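Local coordinates for hypothetical protein HI1011 (Haemophilus influenzae, PDB 1YZY) that catalyses the ATP-dependent phosphorylation of 3-oxo-tetronate to 3-oxo-tetronate 4-phosphate, at residues A[87-92]-A[156-161]; A[56-61]-A[94-99]; A[270-275]-A[305-310]; A[246-251]-A[347-352]. All coordinates share one frame; numbering follows the deposited sequence.

Contact 1 (A[87-92]-A[156-161]); sequences STAKGN and MDAQAK
In the sugar-binding N-terminal domain, the carboxamide of Gln159 from helix 152-159 reaches into the loop that precedes helix 93-104, where Thr88 to Gly91 form a type I beta turn. The side chain leaves its backbone with CG between the backbone N and the carbonyl carbon (chi1 47°) and then runs straight on, which carries CD toward the loop; the amide lies beside Ser87 and Gly91. There Gln159 NE2 donates to Ser87 OG over 3.1 Å. The bond is nearly straight, with 166° at the hydrogen, and OG lies in the plane of the amide. Ser87 OG also bonds to Phe85 O and so has two bonding partners, while Gln159 OE1 takes the backbone N-H of Gly94 near the start of helix 93-104. OE1 also comes very near Gly91 O, but two acceptors at that spacing make the detail doubtful. Lower on the side chain, Gln159 CB rests 3.2 Å from Ala89 O, and the same carbonyl meets Gln159 CA in a CA-H...O contact. Ala158 CB points toward the turn and comes within 4.5 Å of Ala89 CB, although Ala89 itself is turned away. The loop has bracing of its own: Thr88 OG1 accepts from Lys90 N at 3.3 Å in an ST turn. Ile93 packs against both Ser87 and Gln159. Bonds at both its oxygen and its nitrogen would hold the buried amide's rotation, and through this single polar group the beta-turn loop, helix 152-159 and the first turn of helix 93-104 are tied together.

Contact 2 (A[56-61]-A[94-99]); sequences NEAIEQ and GPVTDA
Ile59 lies against Pro95 and Ala99 where helix 55-71 runs beside helix 93-104, a helix-helix packing of the alpha/beta N-terminal domain. The two segments point broadly the same way, with a crossing angle of -34° and axes 9.1 Å apart at their closest. The bond from CA to CB of Ile59 does not aim at the neighbouring helix, and it is the branching at CB that brings the side chain across. One branch is the methyl CG2, anti to the backbone N, which meets Ala99 CB at 3.6 Å. The other starts at CG1, anti to the carbonyl carbon, which serves as the link to the tip. From there the chain continues extended (chi2 177°) and sets CD1 at 3.9 Å from Pro95 CB, the side chains of Ile59 and Pro95 crossing at about a right angle. The fork thus straddles one turn of the facing helix, since Pro95 and Ala99 are four residues apart and joined by the backbone bond from Ala99 N to Pro95 O. Deeper in, Val96 CG2, anti to its own carbonyl carbon, touches Ala58 CB at 4.2 Å. Val96 also packs on Phe79 of strand 77-80, and Ala58 on Asn92 of the loop before helix 93-104, which places this inner part of the interface between the helices and the strand beneath. No hydrogen bond spans the two segments, and the hold is by methyl and ring carbons. Even the carbonyl of Ala58 has a hydrocarbon neighbour across the interface, for Val96 CG2 stands 4.2 Å from Ala58 O, an oxygen that is itself bonded to Ser62 OG.

Contact 3 (A[270-275]-A[305-310]); sequences APHFQL and MVYATV
Phe273 uses both its N-H and its C=O to bind the neighbouring parallel strand. Phe273 N donates to Met305 O at 2.7 Å, and Phe273 O accepts from Tyr307 N at 3.1 Å, the donor tilted from the carbonyl plane. The same alternation continues at both ends: Met305 N gives its hydrogen to Pro271 O over 2.8 Å, and Leu275 N bonds to Tyr307 O. Val306 points its backbone groups the other way, to Val250 and Ser252 of strand 248-252. His272 ND1 is satisfied within its own segment, donating to Ala270 O at 2.8 Å, almost straight (175°) and in the plane of the ring. CG of Tyr307 sits between its backbone N and carbonyl carbon (chi1 65°), which starts the ring toward strand 272-274, where one face receives Gln274 CA in a CH-pi contact, 3.8 Å from the ring centre. Farther out, Gln274 NE2 lies 3.5 Å from the methyl CG1 of Val310. Phe273, on the other side of the sheet, meets Trp293 edge to face. This is the bonding of parallel beta strands, with 272-274 outermost in the nucleotide-binding domain, and it leads to Ala308, whose side chain is about 6 Å from that of Thr357, a probable ATP-binding residue.

Contact 4 (A[246-251]-A[347-352]); sequences GKTVVL and VTNFIT
Val249 packs across Phe350 on two central parallel strands of the nucleotide-binding domain. Val249 holds CG1 between its backbone N and carbonyl carbon (chi1 67°), which brings this methyl to 3.6 Å from Phe350 CD1. The same CG1 meets Val347 CG1 at 3.9 Å. Val347 CG1 also lies over one face of the Phe350 ring, toward its rim, while Leu251 CD1 approaches near the plane at the ring's edge. Leu342 of helix 324-345 covers Val249 and Val347 on this side. On the opposite side of the strands, Ile351 sets CG1 anti to its carbonyl carbon (chi1 -57°) and stays extended, so that CD1 reaches Thr248 CG2 at 3.8 Å. Val250 CG2 rests on Ile351 CB, and Phe405 closes over both residues. Thr248 OG1, anti to its carbonyl carbon, gives a weak bond to Asn349 OD1 at 2.9 Å. The backbones are joined by Val249 N to Asn349 O, Ile351 N to Val249 O and Leu251 N to Ile351 O, while Lys247 O accepts from both Thr348 N and Asn349 N, each 3.2 Å away. Thr352 OG1 bonds to Ser358 OG, just past Thr357, a probable ATP-binding residue. Beyond the regular parallel backbone bonds, cohesion thus comes mostly from buried apolar packing, with the weak Thr248-Asn349 bond as the one side-chain hydrogen bond between the segments.

From the N terminus, helix 55-71 is the first element these contacts involve, and contact 2 closes a loop by laying it against helix 93-104. Contact 1 opens at 87-92, inside that loop, and closes only at 156-161, so the two cross along the chain. They also touch, since Lys161 N bonds to Asp98 OD2, and helix 93-104 connects them. In the C-terminal domain, contact 4 spans the long loop from 246-251 to 347-352, and contact 3 is nested within it. Strands 248-252 and 305-307 are neighbours and so join contacts 3 and 4. The two pairs lie in different domains, their nearest atoms at least about 25 Å apart.

Contact 1 (A[87-92]-A[156-161])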
loop_
_atom_site.group_PDB
_atom_site.type_symbol
_atom_site.label_atom_id
_atom_site.label_comp_id
_atom_site.label_asym_id
_atom_site.label_seq_id
_atom_site.Cartn_x
_atom_site.Cartn_y
_atom_site.Cartn_z
ATOM N N SER A 87 -7.575 15.351 5.693
ATOM C CA SER A 87 -8.750 15.350 6.560
ATOM C C SER A 87 -9.454 16.712 6.507
ATOM O O SER A 87 -9.122 17.565 5.678
ATOM C CB SER A 87 -8.316 15.056 8.004
ATOM O OG SER A 87 -7.251 15.914 8.415
ATOM N N THR A 88 -10.476 16.869 7.346
ATOM C CA THR A 88 -11.240 18.115 7.486
ATOM C C THR A 88 -11.597 18.226 8.971
ATOM O O THR A 88 -11.185 17.383 9.773
ATOM C CB THR A 88 -12.558 18.129 6.665
ATOM O OG1 THR A 88 -13.452 17.127 7.159
ATOM C CG2 THR A 88 -12.287 17.902 5.182
ATOM N N ALA A 89 -12.345 19.260 9.350
ATOM C CA ALA A 89 -12.725 19.427 10.752
ATOM C C ALA A 89 -13.467 18.194 11.283
ATOM O O ALA A 89 -13.597 17.997 12.495
ATOM C CB ALA A 89 -13.546 20.680 10.925
ATOM N N LYS A 90 -14.015 17.403 10.370
ATOM C CA LYS A 90 -14.682 16.153 10.722
ATOM C C LYS A 90 -13.764 15.053 10.254
ATOM O O LYS A 90 -14.113 13.898 10.472
ATOM C CB LYS A 90 -15.927 15.982 9.854
ATOM C CG LYS A 90 -17.075 16.896 10.294
ATOM C CD LYS A 90 -18.028 17.264 9.161
ATOM C CE LYS A 90 -17.438 18.348 8.265
ATOM N NZ LYS A 90 -18.456 18.936 7.349
ATOM N N GLY A 91 -12.627 15.398 9.645
ATOM C CA GLY A 91 -11.624 14.471 9.140
ATOM C C GLY A 91 -11.341 13.460 10.208
ATOM O O GLY A 91 -10.850 13.767 11.289
ATOM N N ASN A 92 -11.667 12.245 9.812
ATOM C CA ASN A 92 -11.632 11.006 10.591
ATOM C C ASN A 92 -10.351 10.698 11.349
ATOM O O ASN A 92 -10.313 9.743 12.125
ATOM C CB ASN A 92 -11.934 9.826 9.668
ATOM C CG ASN A 92 -13.180 10.186 8.856
ATOM O OD1 ASN A 92 -14.031 10.954 9.309
ATOM N ND2 ASN A 92 -13.278 9.643 7.649
ATOM N N MET A 156 -5.331 18.937 14.094
ATOM C CA MET A 156 -5.840 17.855 14.916
ATOM C C MET A 156 -6.889 18.330 15.921
ATOM O O MET A 156 -7.888 17.641 16.156
ATOM C CB MET A 156 -4.695 17.141 15.642
ATOM C CG MET A 156 -5.156 15.954 16.502
ATOM S SD MET A 156 -5.854 14.553 15.603
ATOM C CE MET A 156 -6.109 13.405 16.959
ATOM N N ASP A 157 -6.658 19.498 16.515
ATOM C CA ASP A 157 -7.575 20.055 17.511
ATOM C C ASP A 157 -8.970 20.295 16.955
ATOM O O ASP A 157 -9.960 20.199 17.681
ATOM C CB ASP A 157 -7.032 21.372 18.080
ATOM C CG ASP A 157 -6.007 21.171 19.193
ATOM O OD1 ASP A 157 -5.740 20.021 19.610
ATOM O OD2 ASP A 157 -5.468 22.194 19.660
ATOM N N ALA A 158 -9.035 20.673 15.688
ATOM C CA ALA A 158 -10.303 20.934 15.026
ATOM C C ALA A 158 -11.214 19.706 14.980
ATOM O O ALA A 158 -12.424 19.818 15.176
ATOM C CB ALA A 158 -10.046 21.433 13.628
ATOM N N GLN A 159 -10.616 18.537 14.774
ATOM C CA GLN A 159 -11.351 17.275 14.659
ATOM C C GLN A 159 -11.212 16.299 15.819
ATOM O O GLN A 159 -11.713 15.170 15.740
ATOM C CB GLN A 159 -10.920 16.550 13.384
ATOM C CG GLN A 159 -9.399 16.588 13.345
ATOM C CD GLN A 159 -8.820 15.899 12.142
ATOM O OE1 GLN A 159 -8.641 14.689 12.146
ATOM N NE2 GLN A 159 -8.500 16.668 11.112
ATOM N N ALA A 160 -10.507 16.684 16.876
ATOM C CA ALA A 160 -10.322 15.782 18.004
ATOM C C ALA A 160 -11.103 16.188 19.250
ATOM O O ALA A 160 -11.537 17.332 19.381
ATOM C CB ALA A 160 -8.842 15.654 18.327
ATOM N N LYS A 161 -11.325 15.223 20.140
ATOM C CA LYS A 161 -12.037 15.465 21.390
ATOM C C LYS A 161 -11.075 16.003 22.458
ATOM O O LYS A 161 -11.508 16.586 23.454
ATOM C CB LYS A 161 -12.686 14.172 21.904
ATOM C CG LYS A 161 -14.204 14.111 21.778
ATOM C CD LYS A 161 -14.658 13.825 20.358
ATOM C CE LYS A 161 -16.179 13.902 20.233
ATOM N NZ LYS A 161 -16.696 15.307 20.313
#

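Contact 2 (A[56-61]-A[94-99])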
loop_
_atom_site.group_PDB
_atom_site.type_symbol
_atom_site.label_atom_id
_atom_site.label_comp_id
_atom_site.label_asym_id
_atom_site.label_seq_id
_atom_site.Cartn_x
_atom_site.Cartn_y
_atom_site.Cartn_z
ATOM N N ASN A 56 -18.792 7.923 11.153
ATOM C CA ASN A 56 -19.173 6.791 12.001
ATOM C C ASN A 56 -18.857 5.444 11.379
ATOM O O ASN A 56 -18.781 4.431 12.074
ATOM C CB ASN A 56 -20.625 6.879 12.457
ATOM C CG ASN A 56 -20.753 7.525 13.825
ATOM O OD1 ASN A 56 -20.598 6.864 14.861
ATOM N ND2 ASN A 56 -20.989 8.834 13.841
ATOM N N GLU A 57 -18.705 5.436 10.059
ATOM C CA GLU A 57 -18.330 4.228 9.339
ATOM C C GLU A 57 -16.836 4.005 9.592
ATOM O O GLU A 57 -16.420 2.918 10.002
ATOM C CB GLU A 57 -18.587 4.396 7.844
ATOM C CG GLU A 57 -20.011 4.097 7.422
ATOM C CD GLU A 57 -20.256 4.383 5.955
ATOM O OE1 GLU A 57 -19.355 4.087 5.125
ATOM O OE2 GLU A 57 -21.348 4.916 5.644
ATOM N N ALA A 58 -16.043 5.052 9.366
ATOM C CA ALA A 58 -14.596 5.010 9.589
ATOM C C ALA A 58 -14.294 4.522 11.005
ATOM O O ALA A 58 -13.425 3.684 11.209
ATOM C CB ALA A 58 -13.998 6.380 9.370
ATOM N N ILE A 59 -15.031 5.036 11.984
ATOM C CA ILE A 59 -14.840 4.629 13.369
ATOM C C ILE A 59 -15.179 3.154 13.572
ATOM O O ILE A 59 -14.427 2.427 14.231
ATOM C CB ILE A 59 -15.685 5.503 14.334
ATOM C CG1 ILE A 59 -15.176 6.944 14.300
ATOM C CG2 ILE A 59 -15.625 4.961 15.766
ATOM C CD1 ILE A 59 -15.970 7.902 15.162
ATOM N N GLU A 60 -16.319 2.714 13.043
ATOM C CA GLU A 60 -16.729 1.320 13.200
ATOM C C GLU A 60 -15.775 0.354 12.511
ATOM O O GLU A 60 -15.425 -0.679 13.066
ATOM C CB GLU A 60 -18.154 1.110 12.685
ATOM C CG GLU A 60 -18.714 -0.295 12.949
ATOM C CD GLU A 60 -18.741 -0.671 14.433
ATOM O OE1 GLU A 60 -18.821 0.236 15.296
ATOM O OE2 GLU A 60 -18.689 -1.886 14.738
ATOM N N GLN A 61 -15.376 0.692 11.293
ATOM C CA GLN A 61 -14.455 -0.131 10.516
ATOM C C GLN A 61 -13.098 -0.251 11.194
ATOM O O GLN A 61 -12.513 -1.341 11.254
ATOM C CB GLN A 61 -14.303 0.464 9.120
ATOM C CG GLN A 61 -15.627 0.507 8.356
ATOM C CD GLN A 61 -15.593 1.383 7.112
ATOM O OE1 GLN A 61 -14.570 1.984 6.774
ATOM N NE2 GLN A 61 -16.723 1.452 6.420
ATOM N N GLY A 94 -8.790 12.393 13.731
ATOM C CA GLY A 94 -9.053 12.622 15.145
ATOM C C GLY A 94 -10.076 11.676 15.743
ATOM O O GLY A 94 -9.844 11.096 16.808
ATOM N N PRO A 95 -11.262 11.569 15.128
ATOM C CA PRO A 95 -12.305 10.668 15.632
ATOM C C PRO A 95 -11.811 9.223 15.783
ATOM O O PRO A 95 -12.093 8.566 16.788
ATOM C CB PRO A 95 -13.370 10.775 14.552
ATOM C CG PRO A 95 -13.252 12.231 14.130
ATOM C CD PRO A 95 -11.769 12.394 14.013
ATOM N N VAL A 96 -11.105 8.728 14.765
ATOM C CA VAL A 96 -10.580 7.365 14.780
ATOM C C VAL A 96 -9.533 7.180 15.864
ATOM O O VAL A 96 -9.515 6.147 16.532
ATOM C CB VAL A 96 -9.999 6.955 13.402
ATOM C CG1 VAL A 96 -9.384 5.578 13.474
ATOM C CG2 VAL A 96 -11.096 6.951 12.355
ATOM N N THR A 97 -8.651 8.163 16.024
ATOM C CA THR A 97 -7.612 8.087 17.049
ATOM C C THR A 97 -8.277 7.999 18.420
ATOM O O THR A 97 -7.901 7.176 19.264
ATOM C CB THR A 97 -6.662 9.330 16.998
ATOM O OG1 THR A 97 -5.981 9.364 15.741
ATOM C CG2 THR A 97 -5.617 9.274 18.103
ATOM N N ASP A 98 -9.290 8.832 18.629
ATOM C CA ASP A 98 -10.013 8.847 19.896
ATOM C C ASP A 98 -10.736 7.542 20.172
ATOM O O ASP A 98 -10.740 7.061 21.304
ATOM C CB ASP A 98 -10.992 10.006 19.923
ATOM C CG ASP A 98 -10.271 11.309 20.184
ATOM O OD1 ASP A 98 -9.267 11.284 20.929
ATOM O OD2 ASP A 98 -10.702 12.349 19.646
ATOM N N ALA A 99 -11.387 7.001 19.148
ATOM C CA ALA A 99 -12.108 5.742 19.286
ATOM C C ALA A 99 -11.123 4.635 19.646
ATOM O O ALA A 99 -11.404 3.808 20.511
ATOM C CB ALA A 99 -12.828 5.415 17.989
#

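Contact 3 (A[270-275]-A[305-310])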
loop_
_atom_site.group_PDB
_atom_site.type_symbol
_atom_site.label_atom_id
_atom_site.label_comp_id
_atom_site.label_asym_id
_atom_site.label_seq_id
_atom_site.Cartn_x
_atom_site.Cartn_y
_atom_site.Cartn_z
ATOM N N ALA A 270 10.092 -13.238 -24.999
ATOM C CA ALA A 270 9.218 -14.386 -24.732
ATOM C C ALA A 270 7.959 -14.541 -25.601
ATOM O O ALA A 270 7.596 -13.642 -26.365
ATOM C CB ALA A 270 8.829 -14.378 -23.243
ATOM N N PRO A 271 7.287 -15.709 -25.509
ATOM C CA PRO A 271 6.067 -15.958 -26.289
ATOM C C PRO A 271 5.050 -14.865 -25.981
ATOM O O PRO A 271 4.769 -14.589 -24.819
ATOM C CB PRO A 271 5.585 -17.300 -25.740
ATOM C CG PRO A 271 6.846 -17.975 -25.350
ATOM C CD PRO A 271 7.599 -16.875 -24.662
ATOM N N HIS A 272 4.486 -14.259 -27.011
ATOM C CA HIS A 272 3.530 -13.191 -26.800
ATOM C C HIS A 272 2.319 -13.323 -27.704
ATOM O O HIS A 272 2.436 -13.578 -28.904
ATOM C CB HIS A 272 4.206 -11.842 -27.021
ATOM C CG HIS A 272 5.011 -11.779 -28.282
ATOM N ND1 HIS A 272 6.248 -12.374 -28.401
ATOM C CD2 HIS A 272 4.751 -11.206 -29.480
ATOM C CE1 HIS A 272 6.716 -12.171 -29.619
ATOM N NE2 HIS A 272 5.829 -11.464 -30.296
ATOM N N PHE A 273 1.154 -13.102 -27.117
ATOM C CA PHE A 273 -0.098 -13.191 -27.835
ATOM C C PHE A 273 -0.864 -11.914 -27.546
ATOM O O PHE A 273 -1.311 -11.702 -26.424
ATOM C CB PHE A 273 -0.880 -14.411 -27.334
ATOM C CG PHE A 273 -2.112 -14.724 -28.137
ATOM C CD1 PHE A 273 -3.144 -13.793 -28.261
ATOM C CD2 PHE A 273 -2.249 -15.955 -28.759
ATOM C CE1 PHE A 273 -4.290 -14.084 -28.989
ATOM C CE2 PHE A 273 -3.397 -16.259 -29.491
ATOM C CZ PHE A 273 -4.417 -15.321 -29.606
ATOM N N GLN A 274 -1.004 -11.060 -28.551
ATOM C CA GLN A 274 -1.737 -9.816 -28.370
ATOM C C GLN A 274 -3.246 -10.050 -28.284
ATOM O O GLN A 274 -3.850 -10.612 -29.201
ATOM C CB GLN A 274 -1.441 -8.837 -29.500
ATOM C CG GLN A 274 -2.226 -7.549 -29.364
ATOM C CD GLN A 274 -1.947 -6.574 -30.474
ATOM O OE1 GLN A 274 -1.205 -6.873 -31.409
ATOM N NE2 GLN A 274 -2.558 -5.398 -30.393
ATOM N N LEU A 275 -3.844 -9.614 -27.182
ATOM C CA LEU A 275 -5.275 -9.763 -26.971
ATOM C C LEU A 275 -5.996 -8.771 -27.889
ATOM O O LEU A 275 -5.815 -7.555 -27.767
ATOM C CB LEU A 275 -5.608 -9.497 -25.495
ATOM C CG LEU A 275 -6.952 -9.921 -24.888
ATOM C CD1 LEU A 275 -6.835 -9.877 -23.379
ATOM C CD2 LEU A 275 -8.106 -9.033 -25.353
ATOM N N MET A 305 3.302 -14.254 -22.513
ATOM C CA MET A 305 2.537 -13.055 -22.227
ATOM C C MET A 305 1.388 -12.786 -23.204
ATOM O O MET A 305 1.522 -12.718 -24.431
ATOM C CB MET A 305 3.463 -11.829 -22.292
ATOM C CG MET A 305 2.735 -10.491 -22.434
ATOM S SD MET A 305 3.812 -9.056 -22.373
ATOM C CE MET A 305 4.604 -9.091 -23.986
ATOM N N VAL A 306 0.220 -12.631 -22.584
ATOM C CA VAL A 306 -1.062 -12.279 -23.179
ATOM C C VAL A 306 -1.261 -10.805 -22.834
ATOM O O VAL A 306 -1.365 -10.456 -21.656
ATOM C CB VAL A 306 -2.265 -13.075 -22.658
ATOM C CG1 VAL A 306 -3.479 -12.753 -23.496
ATOM C CG2 VAL A 306 -1.983 -14.557 -22.697
ATOM N N TYR A 307 -1.339 -9.946 -23.843
ATOM C CA TYR A 307 -1.465 -8.520 -23.582
ATOM C C TYR A 307 -2.476 -7.731 -24.396
ATOM O O TYR A 307 -2.698 -8.003 -25.573
ATOM C CB TYR A 307 -0.093 -7.852 -23.733
ATOM C CG TYR A 307 0.479 -7.905 -25.137
ATOM C CD1 TYR A 307 0.447 -6.782 -25.966
ATOM C CD2 TYR A 307 1.039 -9.084 -25.643
ATOM C CE1 TYR A 307 0.950 -6.834 -27.257
ATOM C CE2 TYR A 307 1.546 -9.145 -26.926
ATOM C CZ TYR A 307 1.496 -8.019 -27.730
ATOM O OH TYR A 307 1.969 -8.087 -29.020
ATOM N N ALA A 308 -3.059 -6.727 -23.754
ATOM C CA ALA A 308 -4.014 -5.830 -24.393
ATOM C C ALA A 308 -3.281 -4.513 -24.673
ATOM O O ALA A 308 -3.724 -3.695 -25.478
ATOM C CB ALA A 308 -5.210 -5.593 -23.475
ATOM N N THR A 309 -2.136 -4.349 -24.021
ATOM C CA THR A 309 -1.296 -3.162 -24.143
ATOM C C THR A 309 -1.002 -2.670 -25.562
ATOM O O THR A 309 -0.302 -3.334 -26.333
ATOM C CB THR A 309 0.037 -3.403 -23.445
ATOM O OG1 THR A 309 -0.208 -3.742 -22.076
ATOM C CG2 THR A 309 0.930 -2.171 -23.529
ATOM N N VAL A 310 -1.535 -1.495 -25.889
ATOM C CA VAL A 310 -1.320 -0.845 -27.183
ATOM C C VAL A 310 -1.060 0.637 -26.918
ATOM O O VAL A 310 -1.506 1.178 -25.900
ATOM C CB VAL A 310 -2.540 -0.972 -28.142
ATOM C CG1 VAL A 310 -2.639 -2.373 -28.688
ATOM C CG2 VAL A 310 -3.826 -0.569 -27.439
#

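Contact 4 (A[246-251]-A[347-352])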
loop_
_atom_site.group_PDB
_atom_site.type_symbol
_atom_site.label_atom_id
_atom_site.label_comp_id
_atom_site.label_asym_id
_atom_site.label_seq_id
_atom_site.Cartn_x
_atom_site.Cartn_y
_atom_site.Cartn_z
ATOM N N GLY A 246 7.964 -22.578 -10.543
ATOM C CA GLY A 246 6.640 -23.012 -10.954
ATOM C C GLY A 246 6.265 -22.365 -12.274
ATOM O O GLY A 246 7.074 -21.645 -12.861
ATOM N N LYS A 247 5.081 -22.682 -12.787
ATOM C CA LYS A 247 4.614 -22.109 -14.051
ATOM C C LYS A 247 4.266 -20.637 -13.819
ATOM O O LYS A 247 3.650 -20.307 -12.813
ATOM C CB LYS A 247 3.369 -22.858 -14.547
ATOM C CG LYS A 247 3.467 -24.379 -14.495
ATOM C CD LYS A 247 4.503 -24.917 -15.468
ATOM C CE LYS A 247 4.800 -26.385 -15.194
ATOM N NZ LYS A 247 5.430 -26.579 -13.848
ATOM N N THR A 248 4.579 -19.778 -14.783
ATOM C CA THR A 248 4.313 -18.344 -14.645
ATOM C C THR A 248 3.638 -17.781 -15.887
ATOM O O THR A 248 3.822 -18.300 -16.995
ATOM C CB THR A 248 5.648 -17.561 -14.398
ATOM O OG1 THR A 248 6.254 -18.010 -13.177
ATOM C CG2 THR A 248 5.415 -16.054 -14.326
ATOM N N VAL A 249 2.868 -16.711 -15.704
ATOM C CA VAL A 249 2.172 -16.050 -16.803
ATOM C C VAL A 249 2.129 -14.531 -16.599
ATOM O O VAL A 249 2.030 -14.043 -15.469
ATOM C CB VAL A 249 0.725 -16.616 -16.996
ATOM C CG1 VAL A 249 -0.162 -16.268 -15.808
ATOM C CG2 VAL A 249 0.118 -16.103 -18.292
ATOM N N VAL A 250 2.276 -13.800 -17.696
ATOM C CA VAL A 250 2.239 -12.344 -17.686
ATOM C C VAL A 250 0.955 -11.914 -18.383
ATOM O O VAL A 250 0.698 -12.316 -19.521
ATOM C CB VAL A 250 3.457 -11.730 -18.457
ATOM C CG1 VAL A 250 3.318 -10.224 -18.569
ATOM C CG2 VAL A 250 4.764 -12.076 -17.761
ATOM N N LEU A 251 0.137 -11.133 -17.685
ATOM C CA LEU A 251 -1.121 -10.630 -18.235
ATOM C C LEU A 251 -1.069 -9.098 -18.190
ATOM O O LEU A 251 -1.265 -8.495 -17.139
ATOM C CB LEU A 251 -2.305 -11.189 -17.431
ATOM C CG LEU A 251 -2.397 -12.728 -17.344
ATOM C CD1 LEU A 251 -3.426 -13.155 -16.338
ATOM C CD2 LEU A 251 -2.699 -13.342 -18.700
ATOM N N VAL A 347 -0.952 -23.043 -12.844
ATOM C CA VAL A 347 -0.047 -21.896 -12.902
ATOM C C VAL A 347 -0.046 -21.279 -11.504
ATOM O O VAL A 347 -1.108 -21.053 -10.923
ATOM C CB VAL A 347 -0.493 -20.861 -13.961
ATOM C CG1 VAL A 347 0.284 -19.556 -13.798
ATOM C CG2 VAL A 347 -0.266 -21.419 -15.359
ATOM N N THR A 348 1.145 -21.062 -10.948
ATOM C CA THR A 348 1.269 -20.515 -9.602
ATOM C C THR A 348 1.798 -19.092 -9.470
ATOM O O THR A 348 1.680 -18.491 -8.400
ATOM C CB THR A 348 2.092 -21.458 -8.678
ATOM O OG1 THR A 348 3.319 -21.844 -9.314
ATOM C CG2 THR A 348 1.287 -22.690 -8.334
ATOM N N ASN A 349 2.328 -18.536 -10.553
ATOM C CA ASN A 349 2.871 -17.180 -10.524
ATOM C C ASN A 349 2.175 -16.303 -11.562
ATOM O O ASN A 349 2.157 -16.632 -12.754
ATOM C CB ASN A 349 4.381 -17.187 -10.819
ATOM C CG ASN A 349 5.167 -18.131 -9.919
ATOM O OD1 ASN A 349 6.137 -18.750 -10.360
ATOM N ND2 ASN A 349 4.796 -18.203 -8.648
ATOM N N PHE A 350 1.604 -15.186 -11.118
ATOM C CA PHE A 350 0.917 -14.265 -12.023
ATOM C C PHE A 350 1.558 -12.880 -11.983
ATOM O O PHE A 350 1.690 -12.276 -10.922
ATOM C CB PHE A 350 -0.559 -14.134 -11.645
ATOM C CG PHE A 350 -1.334 -15.412 -11.756
ATOM C CD1 PHE A 350 -2.158 -15.643 -12.854
ATOM C CD2 PHE A 350 -1.248 -16.380 -10.765
ATOM C CE1 PHE A 350 -2.887 -16.829 -12.965
ATOM C CE2 PHE A 350 -1.966 -17.565 -10.861
ATOM C CZ PHE A 350 -2.789 -17.791 -11.966
ATOM N N ILE A 351 1.952 -12.379 -13.145
ATOM C CA ILE A 351 2.565 -11.062 -13.251
ATOM C C ILE A 351 1.630 -10.184 -14.080
ATOM O O ILE A 351 1.536 -10.339 -15.292
ATOM C CB ILE A 351 3.953 -11.153 -13.933
ATOM C CG1 ILE A 351 4.854 -12.118 -13.156
ATOM C CG2 ILE A 351 4.605 -9.776 -14.018
ATOM C CD1 ILE A 351 6.171 -12.376 -13.819
ATOM N N THR A 352 0.908 -9.294 -13.416
ATOM C CA THR A 352 -0.027 -8.412 -14.107
ATOM C C THR A 352 0.494 -6.987 -14.301
ATOM O O THR A 352 1.406 -6.534 -13.598
ATOM C CB THR A 352 -1.383 -8.366 -13.370
ATOM O OG1 THR A 352 -1.180 -7.957 -12.011
ATOM C CG2 THR A 352 -2.036 -9.753 -13.368
#